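Local coordinates for protein stress response kinase A (Escherichia coli, PDB 1ZYL) that phosphorylates proteins on serine and threonine, itself included, and probably protects the cell against stress linked to reactive oxygen species, at residues 37-41 with 55-61; 70-74 with 218-222; 85-90 with 104-109; 174-180 with 306-311. One frame throughout, in Å; residues are numbered along the deposited sequence.

Contact 1. Residues 37-41 with 55-61; sequences YENRV and KFYRPER
Strands 40-44 and 52-57 form the second hairpin of the kinase-like small-lobe sheet; residues 37-39 end the preceding turn, counterpart of the nucleotide-binding loop, with Ser36 an inferred ATP site. Lys55 and Val41 are a non-hydrogen-bonded pair (CA-CA 4.5 Å), with Val41 CG2 3.5 Å from Lys55 CG; Lys55 sits where kinases carry the third-strand lysine, and its NZ makes a long, weak ion pair with Asp217. Phe56 pairs with Arg40 (CA-CA 5.2 Å) through Phe56 N to Arg40 O at 2.8 Å and a weak return bond, Arg40 N to Phe56 O, 3.3 Å. Tyr57 points away. Arg58 N bonds weakly to Asn39 OD1 (3.4 Å), while Asn39 ND2 serves Asp219. Arg58 (chi3 p) curls back: NH1 donates to Tyr37 O at 3.2 Å, and NE donates to Glu38 O and forms a salt bridge with Glu38 OE2, both at 2.9 Å. Arg61, also paired with Asp220, and Arg284 complete a salt-bridge network around Glu38. Glu38 OE1 lies 3.2 Å from Arg61 NE, over the guanidinium face: charge alone links them.

Contact 2. Residues 70-74 with 218-222; sequences EHQFA and LDDAR
Residues 70-74 are a piece of helix 64-79, with Ala74 N bonded to Glu70 O at 2.5 Å. Opposite them, residues 218-221 make a type I beta turn, closed by Ala221 N to Leu218 O at 2.7 Å. The backbones come nearest at Glu70 and Leu218 (CA-CA 6.7 Å), and no hydrogen bond crosses between them. Leu218 (chi1 m, chi2 t) points at the helix and places CD1 4.0 Å from Ala74 CB and 4.4 Å from Phe73 CD1. Phe73 (chi1 t) also presents its ring edge to Ala221, CD1 to CB 4.5 Å. Leu218 follows Asp217, an inferred magnesium ligand, so this probably matches the kinase arrangement in which the residue after the metal-binding aspartate packs on helix C; Glu70 is probably placed like the helix C glutamate, but here its OE2 forms a salt bridge with Arg144. Glu70 (chi1 p) reaches over the turn: its OE1 is 3.8 Å from Leu218 CB, its OE2 3.5 Å from Asp219 CA and 3.8 Å from Asp219 OD2. These like charges lie close together; Asp219 OD1 accepts from Asn39 ND2 and has a long, weak ion pair with Arg61. Arg144 also hydrogen-bonds the carbonyls of Asp219 and Ala221.

Contact 3. Residues 85-90 with 104-109; sequences AAPVAF and AVFPSV
Loop 85-90 runs beside the later half of strand 101-107, on the flank where strand 96-98 pairs with the strand's earlier part; the end-to-end directions of the two segments lie 141° apart, so they run roughly antiparallel. Strand 101-107 is the last of the kinase-like small-lobe sheet along the chain and, as in kinases, leads to the connection with the large lobe. Ala85 opens the contact with CB 3.7 Å from Val109 CG2, while its O lies 3.3 Å from Phe106 CD2, at the ring edge. Ala86 turns its side chain away, to helix 64-79, but leaves its O 3.3 Å from Pro107 CD. Pro87, with its CA 4.6 Å from that of Phe106, sets CB over the Phe106 ring in a CH-pi contact, 3.9 Å from the centroid, and 4.1 Å from Ala104 CB. The Phe106 rotamer (chi1 m) brings the ring there. From Ala86 to Val88 the backbone stays near phi -75°, psi 150°, a polyproline-II-like course, and one hydrogen bond spans the gap, Val88 N to Val105 O at 2.8 Å and nearly linear. Val88 CG2 also lies 4.1 Å from Pro107 CG. Last comes Phe90 (chi1 m), whose CE2 approaches Val105 CG2 to 3.6 Å.

Contact 4. Residues 174-180 with 306-311; sequences FLKATDE and QTATFI
Far apart in sequence, two helices meet here: the contact packs the C-terminal helix 300-316 onto helix 171-188 in the helical large lobe, with N-to-C directions nearly parallel. The axes of the segments approach to 8.5 Å and cross at 23°. Phe174 faces Thr307 (CA-CA 5.1 Å), and one turn on Ala177 faces Ile311 (5.5 Å). Apolar contacts dominate. The small Ala177 points toward the other helix, its CB 3.7 Å from Ile311 CG1, 4.1 Å from Phe310 CB and 3.8 Å from Thr307 CG2. The aromatic pair is Phe174 (chi1 t) and Phe310 (chi1 m), with centroids 5.8 Å apart, planes at 43° and Phe174 CE2 3.8 Å from Phe310 CE1. Trp303 and Phe160 meet the Phe174 ring edge-to-face, and Leu278 of helix 266-283 touches both phenylalanines. Polar groups satisfy their own helices: Thr178 OG1 bonds to Phe174 O at 3.2 Å and Thr307 OG1 to the carbonyl of Trp303. Across the gap they make van der Waals contacts, Thr178 OG1 with Phe310 CE1 at 3.3 Å, Thr307 OG1 with Phe174 CB at 3.6 Å and Thr307 O with Ala177 CB at 3.7 Å. With no hydrogen bond or salt bridge between the segments, close fit and apolar burial hold this pair together, away from the inferred active-site residues.

In the fold
Contacts 1, 2 and 3 share one neighbourhood, their centres 13 to 15 Å apart: as in kinases, the small-lobe sheet, its helix and the loop after the inferred metal ligand Asp217 are in direct contact. Contacts 1 and 2 meet through Arg61 NH2 to Asp220 OD2 (2.7 Å) and Asn39 ND2 to Asp219 OD1 (2.8 Å). Contact 3 joins the same sheet through Lys55 N to Ala104 O (2.9 Å) and packs on contact 2, His71 CD2 to Pro87 CG 3.1 Å. Lys55 NZ, in a long, weak ion pair with Asp217, stays 7.4 Å from Glu70 OE2, so the lysine-glutamate salt bridge of active kinases is not formed in this structure. Contact 4 stands apart, its centre about 41 Å from that of contact 3.

Contact 1. Residues 37-41 with 55-61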
# COMPACT_ATOMS: atom_id res chain seq x y z
N TYR A 37 5.40 -1.21 -10.01
CA TYR A 37 6.22 -0.01 -9.95
C TYR A 37 7.24 0.02 -8.82
O TYR A 37 8.41 0.33 -9.04
CB TYR A 37 5.33 1.24 -9.84
CG TYR A 37 4.52 1.54 -11.07
CD1 TYR A 37 5.12 1.71 -12.31
CD2 TYR A 37 3.13 1.67 -10.99
CE1 TYR A 37 4.37 1.99 -13.44
CE2 TYR A 37 2.36 1.95 -12.12
CZ TYR A 37 2.99 2.11 -13.34
OH TYR A 37 2.25 2.36 -14.47
N GLU A 38 6.79 -0.30 -7.60
CA GLU A 38 7.66 -0.26 -6.43
C GLU A 38 8.91 -1.11 -6.50
O GLU A 38 10.02 -0.60 -6.36
CB GLU A 38 6.89 -0.65 -5.17
CG GLU A 38 7.69 -0.41 -3.90
CD GLU A 38 8.14 1.04 -3.76
OE1 GLU A 38 7.44 1.82 -3.08
OE2 GLU A 38 9.17 1.40 -4.36
N ASN A 39 8.72 -2.41 -6.70
CA ASN A 39 9.84 -3.33 -6.78
C ASN A 39 9.81 -4.06 -8.12
O ASN A 39 8.80 -4.06 -8.81
CB ASN A 39 9.75 -4.35 -5.65
CG ASN A 39 9.27 -3.74 -4.34
OD1 ASN A 39 9.98 -2.95 -3.71
ND2 ASN A 39 8.06 -4.11 -3.92
N ARG A 40 10.93 -4.68 -8.47
CA ARG A 40 11.06 -5.44 -9.71
C ARG A 40 10.66 -6.90 -9.48
O ARG A 40 11.33 -7.61 -8.74
CB ARG A 40 12.50 -5.36 -10.23
CG ARG A 40 12.78 -4.25 -11.24
CD ARG A 40 12.02 -4.54 -12.53
NE ARG A 40 12.54 -3.82 -13.69
CZ ARG A 40 12.07 -3.97 -14.93
NH1 ARG A 40 12.59 -3.28 -15.93
NH2 ARG A 40 11.06 -4.81 -15.17
N VAL A 41 9.57 -7.33 -10.11
CA VAL A 41 9.07 -8.70 -9.97
C VAL A 41 9.11 -9.46 -11.28
O VAL A 41 8.67 -8.96 -12.32
CB VAL A 41 7.61 -8.74 -9.47
CG1 VAL A 41 7.04 -10.15 -9.65
CG2 VAL A 41 7.54 -8.31 -8.00
N LYS A 55 10.97 -11.32 -6.25
CA LYS A 55 10.69 -9.93 -5.98
C LYS A 55 11.99 -9.33 -5.51
O LYS A 55 12.54 -9.75 -4.49
CB LYS A 55 9.63 -9.81 -4.89
CG LYS A 55 8.90 -8.45 -4.82
CD LYS A 55 7.94 -8.42 -3.61
CE LYS A 55 6.86 -7.33 -3.73
NZ LYS A 55 5.68 -7.70 -4.60
N PHE A 56 12.50 -8.36 -6.26
CA PHE A 56 13.72 -7.69 -5.85
C PHE A 56 13.32 -6.38 -5.22
O PHE A 56 12.89 -5.46 -5.89
CB PHE A 56 14.64 -7.43 -7.04
CG PHE A 56 15.49 -8.61 -7.39
CD1 PHE A 56 14.92 -9.74 -7.97
CD2 PHE A 56 16.85 -8.60 -7.13
CE1 PHE A 56 15.70 -10.84 -8.29
CE2 PHE A 56 17.63 -9.69 -7.44
CZ PHE A 56 17.06 -10.82 -8.02
N TYR A 57 13.45 -6.33 -3.91
CA TYR A 57 13.11 -5.14 -3.15
C TYR A 57 13.99 -4.00 -3.60
O TYR A 57 15.22 -4.12 -3.61
CB TYR A 57 13.28 -5.44 -1.67
CG TYR A 57 12.24 -6.43 -1.16
CD1 TYR A 57 10.94 -6.01 -0.89
CD2 TYR A 57 12.56 -7.78 -0.98
CE1 TYR A 57 9.97 -6.90 -0.45
CE2 TYR A 57 11.59 -8.69 -0.53
CZ TYR A 57 10.29 -8.24 -0.27
OH TYR A 57 9.31 -9.11 0.14
N ARG A 58 13.38 -2.88 -3.99
CA ARG A 58 14.15 -1.74 -4.45
C ARG A 58 15.04 -1.19 -3.34
O ARG A 58 14.58 -0.85 -2.25
CB ARG A 58 13.22 -0.64 -5.01
CG ARG A 58 12.83 0.52 -4.08
CD ARG A 58 12.66 1.84 -4.88
NE ARG A 58 11.64 1.74 -5.93
CZ ARG A 58 11.73 2.34 -7.11
NH1 ARG A 58 10.78 2.21 -8.02
NH2 ARG A 58 12.81 3.05 -7.40
N PRO A 59 16.35 -1.13 -3.60
CA PRO A 59 17.31 -0.62 -2.63
C PRO A 59 16.91 0.73 -2.06
O PRO A 59 16.19 1.49 -2.70
CB PRO A 59 18.61 -0.56 -3.43
CG PRO A 59 18.14 -0.44 -4.86
CD PRO A 59 17.01 -1.41 -4.89
N GLU A 60 17.36 1.00 -0.84
CA GLU A 60 17.08 2.24 -0.14
C GLU A 60 15.68 2.40 0.45
O GLU A 60 15.45 3.29 1.27
CB GLU A 60 17.39 3.42 -1.05
CG GLU A 60 18.80 3.37 -1.59
CD GLU A 60 19.74 2.67 -0.63
OE1 GLU A 60 19.87 3.13 0.54
OE2 GLU A 60 20.36 1.67 -1.03
N ARG A 61 14.75 1.54 0.06
CA ARG A 61 13.40 1.64 0.59
C ARG A 61 13.30 1.00 1.97
O ARG A 61 13.16 1.71 2.97
CB ARG A 61 12.41 0.97 -0.37
CG ARG A 61 10.97 0.97 0.11
CD ARG A 61 10.06 0.78 -1.07
NE ARG A 61 8.81 0.10 -0.76
CZ ARG A 61 7.81 0.63 -0.08
NH1 ARG A 61 7.89 1.87 0.39
NH2 ARG A 61 6.70 -0.07 0.12

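Contact 2. Residues 70-74 with 218-222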
# COMPACT_ATOMS: atom_id res chain seq x y z
N GLU A 70 7.88 -8.26 7.65
CA GLU A 70 6.70 -8.63 6.89
C GLU A 70 6.78 -10.12 6.56
O GLU A 70 5.77 -10.82 6.59
CB GLU A 70 6.57 -7.79 5.61
CG GLU A 70 7.70 -7.93 4.62
CD GLU A 70 7.22 -7.78 3.18
OE1 GLU A 70 6.44 -8.65 2.75
OE2 GLU A 70 7.64 -6.82 2.50
N HIS A 71 7.98 -10.60 6.26
CA HIS A 71 8.17 -12.01 5.95
C HIS A 71 7.66 -12.83 7.12
O HIS A 71 7.09 -13.91 6.96
CB HIS A 71 9.65 -12.32 5.73
CG HIS A 71 10.12 -12.14 4.32
ND1 HIS A 71 10.00 -10.95 3.64
CD2 HIS A 71 10.75 -13.00 3.48
CE1 HIS A 71 10.54 -11.09 2.44
NE2 HIS A 71 11.00 -12.32 2.32
N GLN A 72 7.88 -12.31 8.32
CA GLN A 72 7.43 -12.97 9.53
C GLN A 72 5.90 -12.87 9.48
O GLN A 72 5.20 -13.88 9.44
CB GLN A 72 8.00 -12.25 10.76
CG GLN A 72 7.82 -12.99 12.08
CD GLN A 72 8.11 -14.49 11.95
OE1 GLN A 72 9.11 -14.90 11.35
NE2 GLN A 72 7.23 -15.32 12.53
N PHE A 73 5.40 -11.64 9.45
CA PHE A 73 3.96 -11.40 9.41
C PHE A 73 3.29 -12.32 8.38
O PHE A 73 2.37 -13.06 8.72
CB PHE A 73 3.69 -9.93 9.08
CG PHE A 73 2.25 -9.52 9.26
CD1 PHE A 73 1.77 -8.37 8.65
CD2 PHE A 73 1.39 -10.26 10.07
CE1 PHE A 73 0.46 -7.96 8.83
CE2 PHE A 73 0.07 -9.85 10.25
CZ PHE A 73 -0.39 -8.70 9.64
N ALA A 74 3.76 -12.28 7.14
CA ALA A 74 3.19 -13.12 6.09
C ALA A 74 3.19 -14.59 6.50
O ALA A 74 2.18 -15.28 6.36
CB ALA A 74 3.96 -12.95 4.80
N LEU A 218 2.50 -7.40 0.54
CA LEU A 218 2.55 -6.85 1.89
C LEU A 218 3.69 -5.86 2.01
O LEU A 218 3.99 -5.36 3.09
CB LEU A 218 2.74 -7.95 2.93
CG LEU A 218 1.68 -9.04 3.08
CD1 LEU A 218 1.83 -9.62 4.46
CD2 LEU A 218 0.28 -8.50 2.89
N ASP A 219 4.33 -5.56 0.88
CA ASP A 219 5.45 -4.63 0.86
C ASP A 219 5.16 -3.35 1.65
O ASP A 219 6.08 -2.73 2.20
CB ASP A 219 5.81 -4.25 -0.58
CG ASP A 219 7.15 -3.54 -0.69
OD1 ASP A 219 7.33 -2.75 -1.64
OD2 ASP A 219 8.02 -3.78 0.17
N ASP A 220 3.89 -2.96 1.71
CA ASP A 220 3.50 -1.74 2.41
C ASP A 220 3.01 -1.94 3.83
O ASP A 220 2.78 -0.98 4.55
CB ASP A 220 2.46 -0.96 1.60
CG ASP A 220 3.11 -0.00 0.60
OD1 ASP A 220 2.55 0.18 -0.52
OD2 ASP A 220 4.16 0.59 0.93
N ALA A 221 2.87 -3.20 4.24
CA ALA A 221 2.43 -3.51 5.60
C ALA A 221 3.06 -2.48 6.54
O ALA A 221 4.27 -2.30 6.55
CB ALA A 221 2.86 -4.93 5.99
N ARG A 222 2.22 -1.82 7.32
CA ARG A 222 2.68 -0.80 8.25
C ARG A 222 1.87 -0.93 9.53
O ARG A 222 0.94 -1.72 9.58
CB ARG A 222 2.43 0.57 7.60
CG ARG A 222 3.55 1.57 7.76
CD ARG A 222 3.45 2.69 6.72
NE ARG A 222 3.60 2.19 5.37
CZ ARG A 222 4.27 2.83 4.41
NH1 ARG A 222 4.36 2.31 3.20
NH2 ARG A 222 4.85 3.99 4.68

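Contact 3. Residues 85-90 with 104-109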
# COMPACT_ATOMS: atom_id res chain seq x y z
N ALA A 85 0.37 -15.18 0.29
CA ALA A 85 1.46 -16.07 -0.09
C ALA A 85 2.74 -15.70 0.65
O ALA A 85 3.30 -14.63 0.46
CB ALA A 85 1.69 -16.02 -1.59
N ALA A 86 3.19 -16.60 1.52
CA ALA A 86 4.40 -16.36 2.28
C ALA A 86 5.60 -16.63 1.39
O ALA A 86 5.54 -17.45 0.47
CB ALA A 86 4.43 -17.27 3.50
N PRO A 87 6.71 -15.92 1.62
CA PRO A 87 7.91 -16.13 0.81
C PRO A 87 8.51 -17.50 1.11
O PRO A 87 8.43 -17.97 2.25
CB PRO A 87 8.82 -14.99 1.25
CG PRO A 87 8.42 -14.80 2.69
CD PRO A 87 6.93 -14.87 2.63
N VAL A 88 9.10 -18.15 0.11
CA VAL A 88 9.71 -19.47 0.29
C VAL A 88 11.02 -19.39 1.06
O VAL A 88 11.76 -18.41 0.94
CB VAL A 88 10.01 -20.14 -1.05
CG1 VAL A 88 10.84 -21.39 -0.83
CG2 VAL A 88 8.71 -20.50 -1.75
N ALA A 89 11.32 -20.42 1.84
CA ALA A 89 12.56 -20.44 2.61
C ALA A 89 13.65 -21.17 1.84
O ALA A 89 13.39 -22.14 1.12
CB ALA A 89 12.33 -21.10 3.96
N PHE A 90 14.89 -20.71 1.99
CA PHE A 90 15.99 -21.35 1.30
C PHE A 90 17.16 -21.72 2.20
O PHE A 90 18.14 -20.98 2.31
CB PHE A 90 16.47 -20.47 0.15
CG PHE A 90 15.53 -20.45 -1.02
CD1 PHE A 90 15.41 -21.55 -1.84
CD2 PHE A 90 14.73 -19.33 -1.26
CE1 PHE A 90 14.50 -21.56 -2.90
CE2 PHE A 90 13.82 -19.32 -2.32
CZ PHE A 90 13.70 -20.44 -3.14
N ALA A 104 13.17 -12.03 -2.50
CA ALA A 104 12.47 -13.18 -1.96
C ALA A 104 11.72 -13.86 -3.10
O ALA A 104 11.53 -13.26 -4.16
CB ALA A 104 11.50 -12.74 -0.88
N VAL A 105 11.29 -15.09 -2.89
CA VAL A 105 10.57 -15.83 -3.91
C VAL A 105 9.20 -16.22 -3.37
O VAL A 105 9.09 -16.77 -2.28
CB VAL A 105 11.34 -17.11 -4.32
CG1 VAL A 105 10.68 -17.76 -5.50
CG2 VAL A 105 12.79 -16.76 -4.66
N PHE A 106 8.15 -15.94 -4.13
CA PHE A 106 6.81 -16.28 -3.68
C PHE A 106 6.08 -17.21 -4.64
O PHE A 106 6.23 -17.10 -5.86
CB PHE A 106 5.94 -15.02 -3.51
CG PHE A 106 6.51 -14.01 -2.56
CD1 PHE A 106 7.57 -13.21 -2.94
CD2 PHE A 106 5.96 -13.86 -1.29
CE1 PHE A 106 8.09 -12.26 -2.06
CE2 PHE A 106 6.47 -12.91 -0.41
CZ PHE A 106 7.54 -12.11 -0.79
N PRO A 107 5.28 -18.13 -4.09
CA PRO A 107 4.51 -19.10 -4.87
C PRO A 107 3.50 -18.37 -5.74
O PRO A 107 2.51 -17.85 -5.23
CB PRO A 107 3.81 -19.93 -3.80
CG PRO A 107 4.74 -19.84 -2.63
CD PRO A 107 5.14 -18.40 -2.65
N SER A 108 3.73 -18.32 -7.05
CA SER A 108 2.79 -17.64 -7.93
C SER A 108 1.39 -18.12 -7.58
O SER A 108 1.06 -19.30 -7.74
CB SER A 108 3.10 -17.95 -9.40
OG SER A 108 2.19 -17.28 -10.25
N VAL A 109 0.59 -17.19 -7.08
CA VAL A 109 -0.78 -17.48 -6.65
C VAL A 109 -1.77 -17.74 -7.78
O VAL A 109 -2.40 -18.80 -7.82
CB VAL A 109 -1.31 -16.32 -5.76
CG1 VAL A 109 -2.68 -16.67 -5.21
CG2 VAL A 109 -0.33 -16.05 -4.63

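Contact 4. Residues 174-180 with 306-311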
# COMPACT_ATOMS: atom_id res chain seq x y z
N PHE A 174 0.24 26.03 -4.52
CA PHE A 174 0.26 24.60 -4.22
C PHE A 174 0.73 24.34 -2.80
O PHE A 174 0.09 23.60 -2.05
CB PHE A 174 1.13 23.84 -5.22
CG PHE A 174 1.47 22.45 -4.79
CD1 PHE A 174 2.55 22.22 -3.94
CD2 PHE A 174 0.67 21.38 -5.16
CE1 PHE A 174 2.82 20.95 -3.47
CE2 PHE A 174 0.93 20.10 -4.69
CZ PHE A 174 2.01 19.89 -3.84
N LEU A 175 1.86 24.92 -2.43
CA LEU A 175 2.38 24.70 -1.09
C LEU A 175 1.40 25.26 -0.06
O LEU A 175 1.35 24.79 1.07
CB LEU A 175 3.76 25.36 -0.93
CG LEU A 175 4.89 24.81 -1.81
CD1 LEU A 175 6.23 25.38 -1.36
CD2 LEU A 175 4.91 23.30 -1.74
N LYS A 176 0.62 26.26 -0.46
CA LYS A 176 -0.36 26.86 0.44
C LYS A 176 -1.51 25.88 0.63
O LYS A 176 -1.95 25.62 1.75
CB LYS A 176 -0.88 28.17 -0.15
CG LYS A 176 -1.76 29.01 0.77
CD LYS A 176 -2.19 30.27 0.04
CE LYS A 176 -2.97 31.22 0.93
NZ LYS A 176 -4.30 30.69 1.30
N ALA A 177 -2.00 25.33 -0.47
CA ALA A 177 -3.08 24.37 -0.41
C ALA A 177 -2.63 23.16 0.40
O ALA A 177 -3.43 22.54 1.10
CB ALA A 177 -3.48 23.93 -1.82
N THR A 178 -1.34 22.82 0.32
CA THR A 178 -0.84 21.68 1.08
C THR A 178 -0.86 21.97 2.58
O THR A 178 -1.48 21.24 3.36
CB THR A 178 0.59 21.29 0.65
OG1 THR A 178 0.54 20.72 -0.67
CG2 THR A 178 1.17 20.26 1.59
N ASP A 179 -0.17 23.03 2.99
CA ASP A 179 -0.14 23.42 4.39
C ASP A 179 -1.56 23.38 4.97
O ASP A 179 -1.81 22.79 6.02
CB ASP A 179 0.45 24.84 4.51
CG ASP A 179 1.92 24.91 4.11
OD1 ASP A 179 2.48 26.03 4.04
OD2 ASP A 179 2.53 23.86 3.85
N GLU A 180 -2.49 24.01 4.27
CA GLU A 180 -3.88 24.05 4.69
C GLU A 180 -4.43 22.64 4.87
O GLU A 180 -5.23 22.39 5.77
CB GLU A 180 -4.72 24.78 3.64
CG GLU A 180 -4.96 26.26 3.91
CD GLU A 180 -5.16 27.07 2.63
OE1 GLU A 180 -5.72 26.53 1.65
OE2 GLU A 180 -4.76 28.25 2.62
N GLN A 306 -4.14 19.18 -8.82
CA GLN A 306 -3.72 18.67 -7.52
C GLN A 306 -4.01 19.73 -6.47
O GLN A 306 -4.55 19.42 -5.41
CB GLN A 306 -2.23 18.34 -7.55
CG GLN A 306 -1.81 17.20 -6.64
CD GLN A 306 -2.41 15.88 -7.06
OE1 GLN A 306 -2.33 15.49 -8.23
NE2 GLN A 306 -3.01 15.17 -6.11
N THR A 307 -3.65 20.97 -6.77
CA THR A 307 -3.87 22.09 -5.86
C THR A 307 -5.35 22.20 -5.50
O THR A 307 -5.73 22.39 -4.35
CB THR A 307 -3.42 23.41 -6.51
OG1 THR A 307 -2.02 23.32 -6.78
CG2 THR A 307 -3.66 24.59 -5.59
N ALA A 308 -6.20 22.06 -6.50
CA ALA A 308 -7.63 22.14 -6.28
C ALA A 308 -8.11 20.92 -5.50
O ALA A 308 -9.01 21.02 -4.67
CB ALA A 308 -8.34 22.24 -7.62
N THR A 309 -7.51 19.76 -5.75
CA THR A 309 -7.91 18.56 -5.03
C THR A 309 -7.59 18.72 -3.55
O THR A 309 -8.38 18.35 -2.69
CB THR A 309 -7.20 17.30 -5.54
OG1 THR A 309 -7.80 16.86 -6.77
CG2 THR A 309 -7.28 16.18 -4.49
N PHE A 310 -6.42 19.27 -3.25
CA PHE A 310 -6.07 19.45 -1.86
C PHE A 310 -7.08 20.41 -1.23
O PHE A 310 -7.72 20.08 -0.23
CB PHE A 310 -4.63 19.98 -1.73
CG PHE A 310 -3.57 18.94 -2.03
CD1 PHE A 310 -2.22 19.25 -1.87
CD2 PHE A 310 -3.92 17.65 -2.43
CE1 PHE A 310 -1.24 18.28 -2.11
CE2 PHE A 310 -2.94 16.68 -2.68
CZ PHE A 310 -1.60 16.99 -2.51
N ILE A 311 -7.24 21.60 -1.81
CA ILE A 311 -8.19 22.57 -1.28
C ILE A 311 -9.56 21.94 -1.04
O ILE A 311 -10.24 22.25 -0.06
CB ILE A 311 -8.35 23.77 -2.25
CG1 ILE A 311 -7.10 24.66 -2.16
CG2 ILE A 311 -9.62 24.57 -1.90
CD1 ILE A 311 -7.20 25.95 -2.93